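Local coordinates for protein SusD homolog (Bacteroides thetaiotaomicron VPI-5482, PDB 3IV0) that probably binds glycans at the outer membrane, as other members of the SusD family do, although its own ligand is not known, at residues Ile55-Tyr58 and Tyr64-Tyr67; Gly48-Ala53 and Pro298-Ser303; Ala69-Gly74 and Asn447-Thr452; Gln40-Thr45 and Asp82-Gly87. All coordinates share one frame; numbering follows the deposited sequence.

Contact 1: Ile55-Tyr58 and Tyr64-Tyr67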
loop_
_atom_site.group_PDB
_atom_site.type_symbol
_atom_site.label_atom_id
_atom_site.label_comp_id
_atom_site.label_asym_id
_atom_site.label_seq_id
_atom_site.Cartn_x
_atom_site.Cartn_y
_atom_site.Cartn_z
ATOM N N ILE A 55 4.022 18.593 0.024
ATOM C CA ILE A 55 5.123 18.467 -0.912
ATOM C C ILE A 55 5.069 19.583 -1.941
ATOM O O ILE A 55 4.001 20.110 -2.276
ATOM C CB ILE A 55 5.128 17.077 -1.596
ATOM C CG1 ILE A 55 3.852 16.799 -2.387
ATOM C CG2 ILE A 55 5.411 15.991 -0.566
ATOM C CD1 ILE A 55 3.931 15.460 -3.175
ATOM N N THR A 56 6.253 19.915 -2.450
ATOM C CA THR A 56 6.397 20.938 -3.460
ATOM C C THR A 56 7.371 20.482 -4.532
ATOM O O THR A 56 8.414 19.948 -4.204
ATOM C CB THR A 56 6.944 22.248 -2.839
ATOM O OG1 THR A 56 6.094 22.657 -1.767
ATOM C CG2 THR A 56 7.037 23.332 -3.876
ATOM N N ALA A 57 7.016 20.680 -5.802
ATOM C CA ALA A 57 7.896 20.369 -6.932
ATOM C C ALA A 57 9.027 21.359 -7.037
ATOM O O ALA A 57 8.818 22.541 -6.819
ATOM C CB ALA A 57 7.105 20.347 -8.230
ATOM N N TYR A 58 10.201 20.878 -7.393
ATOM C CA TYR A 58 11.307 21.785 -7.690
ATOM C C TYR A 58 11.108 22.479 -9.042
ATOM O O TYR A 58 11.638 23.562 -9.235
ATOM C CB TYR A 58 12.623 21.038 -7.637
ATOM C CG TYR A 58 13.075 20.743 -6.231
ATOM C CD1 TYR A 58 13.804 21.686 -5.509
ATOM C CD2 TYR A 58 12.811 19.513 -5.629
ATOM C CE1 TYR A 58 14.213 21.438 -4.223
ATOM C CE2 TYR A 58 13.228 19.247 -4.339
ATOM C CZ TYR A 58 13.949 20.203 -3.641
ATOM O OH TYR A 58 14.366 19.914 -2.352
ATOM N N TYR A 64 1.449 17.968 -11.817
ATOM C CA TYR A 64 0.746 16.935 -11.058
ATOM C C TYR A 64 1.135 16.917 -9.585
ATOM O O TYR A 64 0.306 16.543 -8.751
ATOM C CB TYR A 64 0.947 15.555 -11.678
ATOM C CG TYR A 64 2.354 15.046 -11.710
ATOM C CD1 TYR A 64 2.872 14.309 -10.675
ATOM C CD2 TYR A 64 3.167 15.282 -12.819
ATOM C CE1 TYR A 64 4.162 13.825 -10.702
ATOM C CE2 TYR A 64 4.476 14.811 -12.853
ATOM C CZ TYR A 64 4.960 14.073 -11.790
ATOM O OH TYR A 64 6.227 13.566 -11.836
ATOM N N VAL A 65 2.340 17.386 -9.239
ATOM C CA VAL A 65 2.740 17.407 -7.845
ATOM C C VAL A 65 1.806 18.292 -7.025
ATOM O O VAL A 65 1.281 17.873 -6.004
ATOM C CB VAL A 65 4.196 17.855 -7.658
ATOM C CG1 VAL A 65 4.510 17.986 -6.165
ATOM C CG2 VAL A 65 5.120 16.841 -8.358
ATOM N N ALA A 66 1.655 19.547 -7.431
ATOM C CA ALA A 66 0.713 20.449 -6.754
ATOM C C ALA A 66 -0.713 19.961 -6.829
ATOM O O ALA A 66 -1.445 20.077 -5.863
ATOM C CB ALA A 66 0.800 21.907 -7.312
ATOM N N TYR A 67 -1.161 19.470 -7.982
ATOM C CA TYR A 67 -2.517 18.954 -8.041
ATOM C C TYR A 67 -2.749 17.877 -6.981
ATOM O O TYR A 67 -3.770 17.894 -6.260
ATOM C CB TYR A 67 -2.834 18.407 -9.417
ATOM C CG TYR A 67 -2.794 19.417 -10.550
ATOM C CD1 TYR A 67 -3.121 20.759 -10.375
ATOM C CD2 TYR A 67 -2.485 18.994 -11.826
ATOM C CE1 TYR A 67 -3.098 21.642 -11.460
ATOM C CE2 TYR A 67 -2.476 19.852 -12.887
ATOM C CZ TYR A 67 -2.775 21.165 -12.700
ATOM O OH TYR A 67 -2.757 21.990 -13.804
#
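Val65 reaches out from helix 63-69 and sets its two methyls against strand 55-57, where Ile55 and Ala57 receive them. The tight part is at Ala57: its CB lies 3.9 Å from Val65 CB, and Val65 CG1 comes to 3.7 Å from the backbone Ala57 N. Alanine suits this position, since its lone methyl lets the branched Val65 come close to the strand backbone. Val65 CG1 stands anti to its own backbone N (chi1 175°), which turns this branch to the gap between Ile55 and Ala57, while CG2 packs against Ala57 CB. Ile55 starts off to one side, but its extended CG1-CD1 arm slants across Val65 and brings CD1 to 4.0 Å from Val65 CG1. Phe300 and Met50 also touch both Ile55 and Val65, so this side belongs to the hydrophobic interior. The other side is looser: Thr56 turns its side chain away from the helix, as the alternation of a strand requires, and Ala66, on the outer surface of the helix, is exposed and makes no close contact. A short loop folds helix 63-69 back over strand 55-57, making a local strand-loop-helix unit with Val65 packed between Ile55 and Ala57 and the strand paired antiparallel with 300-302.

Contact 2: Gly48-Ala53 and Pro298-Ser303; sequences GDMRCA and PLFCYS
Met50, a selenomethionine at the end of helix 43-50, lies against the ring of Phe300 on strand 300-302. From CB the side chain runs to CG, which is 4.0 Å from Phe300 CZ and about as far from CE2. The next atom, SE, sits 5.0 Å from the centroid of the Phe300 ring and well off its normal, at 57°, an oblique Met-aromatic contact. A bend at the last torsion (chi3 75°) then brings the terminal methyl back to the ring, with Met50 CE 3.6 Å from Phe300 CE2. A long, flexible, polarisable side chain suits this place, because three successive atoms can follow the contour of a rigid ring. Beyond Met50 the chain leaves the helix through a type II beta turn, Met50 to Ala53, closed by Ala53 N bonding to Met50 O; strand 55-57 follows and pairs antiparallel with 300-302, so the turn joins the helix to a two-stranded sheet. Ala53 faces Tyr302 from this turn, its CB 4.4 Å from Tyr302 CE2. The phenol does not bond directly to the helix: a water lies in the plane of the Tyr302 ring, 2.7 Å from Tyr302 OH, and donates to Asp49 O, also at 2.7 Å. The Asp49 carboxylate is held by other partners, OD2 by Thr45 OG1 and OD1 by Gly427 N.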
loop_
_atom_site.group_PDB
_atom_site.type_symbol
_atom_site.label_atom_id
_atom_site.label_comp_id
_atom_site.label_asym_id
_atom_site.label_seq_id
_atom_site.Cartn_x
_atom_site.Cartn_y
_atom_site.Cartn_z
ATOM N N GLY A 48 -1.109 7.148 -2.757
ATOM C CA GLY A 48 -0.825 6.849 -1.358
ATOM C C GLY A 48 0.222 7.721 -0.705
ATOM O O GLY A 48 0.111 7.997 0.494
ATOM N N ASP A 49 1.256 8.127 -1.429
ATOM C CA ASP A 49 2.282 9.000 -0.835
ATOM C C ASP A 49 1.993 10.489 -1.069
ATOM O O ASP A 49 2.157 11.298 -0.165
ATOM C CB ASP A 49 3.631 8.676 -1.433
ATOM C CG ASP A 49 4.071 7.298 -1.139
ATOM O OD1 ASP A 49 4.116 6.942 0.052
ATOM O OD2 ASP A 49 4.428 6.572 -2.100
HETATM N N MSE A 50 1.629 10.863 -2.279
HETATM C CA MSE A 50 1.684 12.263 -2.721
HETATM C C MSE A 50 0.406 13.048 -2.443
HETATM O O MSE A 50 0.446 14.266 -2.198
HETATM C CB MSE A 50 2.024 12.282 -4.212
HETATM C CG MSE A 50 3.438 11.739 -4.539
HETATM SE SE MSE A 50 3.736 11.677 -6.403
HETATM C CE MSE A 50 4.006 13.549 -6.748
ATOM N N ARG A 51 -0.733 12.395 -2.491
ATOM C CA ARG A 51 -2.007 13.069 -2.408
ATOM C C ARG A 51 -2.211 13.646 -1.020
ATOM O O ARG A 51 -2.060 12.955 -0.009
ATOM C CB ARG A 51 -3.132 12.107 -2.730
ATOM C CG ARG A 51 -4.447 12.796 -2.923
ATOM C CD ARG A 51 -5.493 11.835 -3.438
ATOM N NE ARG A 51 -6.793 12.477 -3.600
ATOM C CZ ARG A 51 -7.873 11.854 -4.010
ATOM N NH1 ARG A 51 -7.835 10.555 -4.272
ATOM N NH2 ARG A 51 -9.007 12.484 -4.113
ATOM N N CYS A 52 -2.526 14.947 -0.955
ATOM C CA CYS A 52 -2.677 15.692 0.305
ATOM C C CYS A 52 -1.411 15.723 1.146
ATOM O O CYS A 52 -1.485 16.006 2.336
ATOM C CB CYS A 52 -3.869 15.194 1.135
ATOM S SG CYS A 52 -5.449 15.359 0.276
ATOM N N ALA A 53 -0.248 15.396 0.558
ATOM C CA ALA A 53 1.021 15.487 1.240
ATOM C C ALA A 53 1.578 16.925 1.121
ATOM O O ALA A 53 1.356 17.582 0.092
ATOM C CB ALA A 53 2.016 14.488 0.637
ATOM N N PRO A 298 15.685 16.673 -6.886
ATOM C CA PRO A 298 14.629 15.662 -7.080
ATOM C C PRO A 298 13.375 16.221 -7.691
ATOM O O PRO A 298 13.265 17.402 -7.953
ATOM C CB PRO A 298 14.319 15.191 -5.662
ATOM C CG PRO A 298 15.316 15.800 -4.766
ATOM C CD PRO A 298 15.828 17.041 -5.473
ATOM N N LEU A 299 12.371 15.367 -7.876
ATOM C CA LEU A 299 11.078 15.835 -8.341
ATOM C C LEU A 299 10.382 16.750 -7.332
ATOM O O LEU A 299 9.801 17.773 -7.693
ATOM C CB LEU A 299 10.177 14.618 -8.642
ATOM C CG LEU A 299 8.784 14.946 -9.150
ATOM C CD1 LEU A 299 8.868 15.414 -10.578
ATOM C CD2 LEU A 299 7.872 13.699 -9.080
ATOM N N PHE A 300 10.399 16.366 -6.055
ATOM C CA PHE A 300 9.729 17.134 -5.016
ATOM C C PHE A 300 10.379 16.942 -3.665
ATOM O O PHE A 300 11.192 16.056 -3.467
ATOM C CB PHE A 300 8.213 16.823 -4.930
ATOM C CG PHE A 300 7.869 15.401 -4.516
ATOM C CD1 PHE A 300 7.873 15.011 -3.170
ATOM C CD2 PHE A 300 7.494 14.475 -5.453
ATOM C CE1 PHE A 300 7.527 13.726 -2.787
ATOM C CE2 PHE A 300 7.166 13.176 -5.079
ATOM C CZ PHE A 300 7.167 12.807 -3.757
ATOM N N CYS A 301 9.989 17.804 -2.741
ATOM C CA CYS A 301 10.405 17.682 -1.363
ATOM C C CYS A 301 9.255 17.957 -0.407
ATOM O O CYS A 301 8.285 18.613 -0.741
ATOM C CB CYS A 301 11.581 18.627 -1.050
ATOM S SG CYS A 301 11.234 20.392 -1.166
ATOM N N TYR A 302 9.431 17.461 0.811
ATOM C CA TYR A 302 8.495 17.663 1.904
ATOM C C TYR A 302 8.799 18.953 2.644
ATOM O O TYR A 302 9.969 19.299 2.836
ATOM C CB TYR A 302 8.623 16.512 2.910
ATOM C CG TYR A 302 7.917 15.244 2.443
ATOM C CD1 TYR A 302 8.536 14.397 1.555
ATOM C CD2 TYR A 302 6.626 14.973 2.832
ATOM C CE1 TYR A 302 7.900 13.250 1.112
ATOM C CE2 TYR A 302 5.969 13.808 2.379
ATOM C CZ TYR A 302 6.634 12.976 1.530
ATOM O OH TYR A 302 6.024 11.833 1.061
ATOM N N SER A 303 7.761 19.626 3.076
ATOM C CA SER A 303 7.889 20.782 3.969
ATOM C C SER A 303 8.805 20.493 5.147
ATOM O O SER A 303 8.647 19.517 5.857
ATOM C CB SER A 303 6.493 21.146 4.475
ATOM O OG SER A 303 6.512 21.926 5.639
HETATM O O HOH W 1 3.691 11.079 2.102
#

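Contact 3: Ala69-Gly74 and Asn447-Thr452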
loop_
_atom_site.group_PDB
_atom_site.type_symbol
_atom_site.label_atom_id
_atom_site.label_comp_id
_atom_site.label_asym_id
_atom_site.label_seq_id
_atom_site.Cartn_x
_atom_site.Cartn_y
_atom_site.Cartn_z
ATOM N N ALA A 69 -0.981 17.372 -4.185
ATOM C CA ALA A 69 -0.846 18.004 -2.874
ATOM C C ALA A 69 -2.121 18.692 -2.431
ATOM O O ALA A 69 -2.450 18.701 -1.246
ATOM C CB ALA A 69 0.300 19.035 -2.894
ATOM N N ASN A 70 -2.798 19.292 -3.393
ATOM C CA ASN A 70 -3.978 20.119 -3.162
ATOM C C ASN A 70 -5.290 19.421 -3.381
ATOM O O ASN A 70 -6.358 20.030 -3.308
ATOM C CB ASN A 70 -3.924 21.343 -4.074
ATOM C CG ASN A 70 -2.777 22.277 -3.749
ATOM O OD1 ASN A 70 -2.337 22.366 -2.601
ATOM N ND2 ASN A 70 -2.282 22.971 -4.774
ATOM N N ASN A 71 -5.243 18.118 -3.688
ATOM C CA ASN A 71 -6.459 17.380 -3.997
ATOM C C ASN A 71 -7.255 17.989 -5.153
ATOM O O ASN A 71 -8.481 17.841 -5.215
ATOM C CB ASN A 71 -7.326 17.184 -2.738
ATOM C CG ASN A 71 -8.365 16.096 -2.903
ATOM O OD1 ASN A 71 -8.067 15.046 -3.500
ATOM N ND2 ASN A 71 -9.590 16.333 -2.450
ATOM N N ASP A 72 -6.534 18.584 -6.115
ATOM C CA ASP A 72 -7.139 19.183 -7.297
ATOM C C ASP A 72 -7.216 18.132 -8.388
ATOM O O ASP A 72 -6.566 18.248 -9.450
ATOM C CB ASP A 72 -6.286 20.384 -7.748
ATOM C CG ASP A 72 -7.041 21.392 -8.644
ATOM O OD1 ASP A 72 -8.144 21.138 -9.197
ATOM O OD2 ASP A 72 -6.443 22.485 -8.826
HETATM N N MSE A 73 -8.040 17.108 -8.139
HETATM C CA MSE A 73 -7.999 15.937 -8.981
HETATM C C MSE A 73 -8.678 16.219 -10.302
HETATM O O MSE A 73 -8.376 15.573 -11.327
HETATM C CB MSE A 73 -8.616 14.714 -8.253
HETATM C CG MSE A 73 -8.101 14.470 -6.891
HETATM SE SE MSE A 73 -6.135 14.194 -6.917
HETATM C CE MSE A 73 -6.173 12.347 -7.513
ATOM N N GLY A 74 -9.595 17.174 -10.341
ATOM C CA GLY A 74 -10.219 17.560 -11.586
ATOM C C GLY A 74 -9.222 18.253 -12.510
ATOM O O GLY A 74 -9.237 18.049 -13.736
ATOM N N ASN A 447 -2.412 19.601 4.489
ATOM C CA ASN A 447 -3.130 19.973 3.263
ATOM C C ASN A 447 -4.486 19.254 3.273
ATOM O O ASN A 447 -4.773 18.434 2.403
ATOM C CB ASN A 447 -2.358 19.571 1.984
ATOM C CG ASN A 447 -1.022 20.276 1.823
ATOM O OD1 ASN A 447 -0.567 21.022 2.683
ATOM N ND2 ASN A 447 -0.375 20.018 0.718
ATOM N N PRO A 448 -5.325 19.531 4.272
ATOM C CA PRO A 448 -6.566 18.776 4.438
ATOM C C PRO A 448 -7.595 19.129 3.378
ATOM O O PRO A 448 -7.522 20.201 2.743
ATOM C CB PRO A 448 -7.106 19.250 5.792
ATOM C CG PRO A 448 -6.583 20.642 5.904
ATOM C CD PRO A 448 -5.219 20.616 5.269
HETATM N N MSE A 449 -8.560 18.245 3.171
HETATM C CA MSE A 449 -9.769 18.632 2.456
HETATM C C MSE A 449 -10.818 19.000 3.501
HETATM O O MSE A 449 -10.628 18.763 4.708
HETATM C CB MSE A 449 -10.273 17.494 1.545
HETATM C CG MSE A 449 -10.775 16.253 2.271
HETATM SE SE MSE A 449 -11.214 14.761 1.114
HETATM C CE MSE A 449 -9.432 14.249 0.555
ATOM N N THR A 450 -11.975 19.498 3.088
ATOM C CA THR A 450 -13.036 19.753 4.045
ATOM C C THR A 450 -13.832 18.489 4.346
ATOM O O THR A 450 -13.903 17.549 3.526
ATOM C CB THR A 450 -14.015 20.846 3.581
ATOM O OG1 THR A 450 -14.827 20.331 2.540
ATOM C CG2 THR A 450 -13.264 22.097 3.093
ATOM N N ARG A 451 -14.481 18.448 5.500
ATOM C CA ARG A 451 -15.251 17.278 5.865
ATOM C C ARG A 451 -16.442 17.124 4.919
ATOM O O ARG A 451 -16.816 15.996 4.543
ATOM C CB ARG A 451 -15.675 17.312 7.335
ATOM C CG ARG A 451 -16.400 16.075 7.731
ATOM C CD ARG A 451 -16.675 16.063 9.212
ATOM N NE ARG A 451 -17.294 14.819 9.609
ATOM C CZ ARG A 451 -17.803 14.590 10.815
ATOM N NH1 ARG A 451 -17.753 15.529 11.746
ATOM N NH2 ARG A 451 -18.347 13.421 11.081
ATOM N N THR A 452 -17.083 18.231 4.551
ATOM C CA THR A 452 -18.220 18.156 3.628
ATOM C C THR A 452 -17.760 17.550 2.297
ATOM O O THR A 452 -18.430 16.682 1.752
ATOM C CB THR A 452 -18.853 19.522 3.366
ATOM O OG1 THR A 452 -19.235 20.121 4.621
ATOM C CG2 THR A 452 -20.078 19.348 2.506
HETATM O O HOH W 2 -5.142 18.856 -0.221
HETATM O O HOH W 3 -7.717 19.959 -0.259
#
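A Schellman motif ends helix 63-69, and the loop 447-450 leading to helix 451-455 lies against it. Ala69 in the last turn and Asn447 in the loop make the direct polar link: Asn447 ND2 donates to Ala69 O over 3.1 Å, with an N-H...O angle of 152°. The acceptor is close to the plane of the Asn447 amide, but the donor stands above the carbonyl plane of Ala69, 51° out of it. CG of Asn447 lies beside its own backbone N (chi1 -63°), a torsion that lays the side chain along Ala69, so that Asn447 ND2 also passes 3.8 Å from Ala69 CB. A small alanine leaves room for this approach. Carbonyls at a helix C-terminus run out of partners in the next turn, and here waters lie beside them: one is 2.9 Å from Ala69 O and 2.7 Å from Asn447 O, and a second sits 3.0 Å from Pro448 O, with a weak link to Asn70 O. Each has more acceptors near it than protons to give.

Asn71 takes the positive-phi position of the motif, which asparagine tolerates better than most residues. Its amide is held by Arg51 at OD1 and by the carbonyl of Ala458 at ND2, and the bent chain of the selenomethionine Met449 crosses it, CE lying 3.7 Å from Asn71 ND2. Thr450 N-caps the helix that follows it, and Asp72 caps its own by a weak bond. One amide bond and waters thus link the N-terminal part of the chain to the C-terminal part, at a Schellman-capped helix end.

Contact 4: Gln40-Thr45 and Asp82-Gly87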
loop_
_atom_site.group_PDB
_atom_site.type_symbol
_atom_site.label_atom_id
_atom_site.label_comp_id
_atom_site.label_asym_id
_atom_site.label_seq_id
_atom_site.Cartn_x
_atom_site.Cartn_y
_atom_site.Cartn_z
ATOM N N GLN A 40 2.937 0.068 -15.131
ATOM C CA GLN A 40 2.274 0.763 -16.231
ATOM C C GLN A 40 1.659 2.093 -15.790
ATOM O O GLN A 40 1.206 2.845 -16.635
ATOM C CB GLN A 40 1.212 -0.142 -16.887
ATOM C CG GLN A 40 1.818 -1.367 -17.636
ATOM C CD GLN A 40 0.792 -2.348 -18.306
ATOM O OE1 GLN A 40 -0.372 -2.471 -17.916
ATOM N NE2 GLN A 40 1.274 -3.084 -19.310
ATOM N N ARG A 41 1.526 2.282 -14.466
ATOM C CA ARG A 41 0.979 3.517 -13.835
ATOM C C ARG A 41 1.729 3.757 -12.529
ATOM O O ARG A 41 2.034 2.802 -11.814
ATOM C CB ARG A 41 -0.499 3.372 -13.444
ATOM C CG ARG A 41 -1.471 3.262 -14.546
ATOM C CD ARG A 41 -1.651 1.807 -15.004
ATOM N NE ARG A 41 -2.492 1.701 -16.197
ATOM C CZ ARG A 41 -3.826 1.713 -16.164
ATOM N NH1 ARG A 41 -4.458 1.812 -15.005
ATOM N NH2 ARG A 41 -4.536 1.645 -17.290
ATOM N N PRO A 42 1.980 5.026 -12.169
ATOM C CA PRO A 42 2.475 5.313 -10.817
ATOM C C PRO A 42 1.340 5.425 -9.799
ATOM O O PRO A 42 1.277 6.362 -9.007
ATOM C CB PRO A 42 3.191 6.632 -11.021
ATOM C CG PRO A 42 2.370 7.325 -12.045
ATOM C CD PRO A 42 1.901 6.250 -12.976
ATOM N N PHE A 43 0.453 4.459 -9.846
ATOM C CA PHE A 43 -0.767 4.481 -9.036
ATOM C C PHE A 43 -0.492 4.528 -7.559
ATOM O O PHE A 43 -1.050 5.361 -6.857
ATOM C CB PHE A 43 -1.611 3.237 -9.378
ATOM C CG PHE A 43 -2.786 2.990 -8.472
ATOM C CD1 PHE A 43 -2.610 2.328 -7.256
ATOM C CD2 PHE A 43 -4.055 3.386 -8.829
ATOM C CE1 PHE A 43 -3.695 2.086 -6.428
ATOM C CE2 PHE A 43 -5.151 3.101 -8.017
ATOM C CZ PHE A 43 -4.955 2.486 -6.803
ATOM N N LEU A 44 0.343 3.633 -7.060
ATOM C CA LEU A 44 0.526 3.537 -5.604
ATOM C C LEU A 44 1.163 4.780 -5.037
ATOM O O LEU A 44 0.705 5.275 -3.980
ATOM C CB LEU A 44 1.296 2.265 -5.242
ATOM C CG LEU A 44 1.415 1.943 -3.758
ATOM C CD1 LEU A 44 0.075 2.033 -3.029
ATOM C CD2 LEU A 44 1.973 0.534 -3.666
ATOM N N THR A 45 2.180 5.337 -5.666
ATOM C CA THR A 45 2.829 6.470 -5.046
ATOM C C THR A 45 2.017 7.752 -5.230
ATOM O O THR A 45 1.950 8.573 -4.306
ATOM C CB THR A 45 4.310 6.595 -5.488
ATOM O OG1 THR A 45 4.986 7.498 -4.606
ATOM C CG2 THR A 45 4.476 7.146 -6.867
ATOM N N ASP A 82 -5.304 11.315 -20.408
ATOM C CA ASP A 82 -5.232 9.909 -20.834
ATOM C C ASP A 82 -3.967 9.159 -20.405
ATOM O O ASP A 82 -3.928 7.895 -20.486
ATOM C CB ASP A 82 -5.376 9.808 -22.366
ATOM C CG ASP A 82 -6.749 10.142 -22.848
ATOM O OD1 ASP A 82 -7.745 9.890 -22.136
ATOM O OD2 ASP A 82 -6.871 10.626 -23.995
ATOM N N ASP A 83 -2.962 9.884 -19.923
ATOM C CA ASP A 83 -1.626 9.327 -19.766
ATOM C C ASP A 83 -1.237 9.032 -18.317
ATOM O O ASP A 83 -2.084 9.082 -17.408
ATOM C CB ASP A 83 -0.578 10.156 -20.531
ATOM C CG ASP A 83 -0.150 11.428 -19.820
ATOM O OD1 ASP A 83 -0.340 11.581 -18.589
ATOM O OD2 ASP A 83 0.455 12.271 -20.522
ATOM N N ALA A 84 0.009 8.635 -18.104
ATOM C CA ALA A 84 0.427 8.082 -16.807
ATOM C C ALA A 84 0.619 9.105 -15.711
ATOM O O ALA A 84 1.029 8.734 -14.607
ATOM C CB ALA A 84 1.711 7.201 -16.945
ATOM N N ARG A 85 0.367 10.383 -15.986
ATOM C CA ARG A 85 0.367 11.403 -14.944
ATOM C C ARG A 85 -1.016 11.704 -14.423
ATOM O O ARG A 85 -1.158 12.518 -13.519
ATOM C CB ARG A 85 1.050 12.699 -15.416
ATOM C CG ARG A 85 2.548 12.616 -15.553
ATOM C CD ARG A 85 3.024 12.043 -16.881
ATOM N NE ARG A 85 2.488 12.707 -18.062
ATOM C CZ ARG A 85 2.984 13.801 -18.623
ATOM N NH1 ARG A 85 4.076 14.379 -18.154
ATOM N NH2 ARG A 85 2.397 14.286 -19.709
ATOM N N GLY A 86 -2.035 11.065 -14.980
ATOM C CA GLY A 86 -3.380 11.291 -14.439
ATOM C C GLY A 86 -4.395 10.306 -14.920
ATOM O O GLY A 86 -4.790 9.391 -14.192
ATOM N N GLY A 87 -4.799 10.420 -16.184
ATOM C CA GLY A 87 -5.864 9.589 -16.699
ATOM C C GLY A 87 -5.728 8.099 -16.574
ATOM O O GLY A 87 -6.706 7.391 -16.356
#
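Gln40 meets Ala84 through its backbone, with Gln40 O 4.4 Å from Ala84 CB, while its side chain leads off toward solvent. Arg41 takes little part across the contact and leads on to Pro42, which carries the packing. The ring CD of Pro42 lies 4.1 Å from Ala84 CB and comes to 3.1 Å from Ala84 O, with the neighbouring CG almost as near that oxygen. Proline suits the place twice over: it is the N-cap residue of helix 43-50, where a rigid ring costs no helical N-H bond, and its ring carbons offer a smooth edge to a small partner. Phe43 and the residues after it enter the helix and turn toward other neighbours, Phe43 meeting Phe95 edge-to-face.

Opposite Pro42, Ala84 sits in a type I beta turn from Asp83 to Gly86, closed by Gly86 N bonding to Asp83 O. Asp83 OD1 also accepts from Arg85 N, 3.0 Å away and nearly straight at 166°, an Asx turn inside the larger one. Arg85 then grips the same carboxylate side-on: NE meets OD1, and Arg85 NH2 lies 2.9 Å from Asp83 OD2 on its syn side, close to the guanidinium plane. The strong bonds beside the contact lie within the Asp83-Arg85 turn, while the two segments meet through weak apolar and C-H to oxygen approaches, which is consistent with a turn held in shape by its own bonds presenting Ala84 to Pro42.

Overall arrangement
Contact 2 is the buried one, an apolar and aromatic meeting with one bridging water. Contacts 1, 3 and 4 are only partly buried; contact 1 borders the core of contact 2, and both use the small sheet of strands 55-57 and 300-302, with Thr56 and Tyr58 pairing to Cys301 and Leu299. Contacts 3 and 4 differ in chemistry: contact 3 relies on an amide and bridging waters, contact 4 on slight packing beside a turn stiffened by its own salt bridge. Helix 43-50 serves contact 4 at its start and contact 2 at its end. Arg51 joins contacts 2 and 3 through Asn71, whereas contacts 3 and 4 do not touch, their nearest atoms being about 7 Å apart.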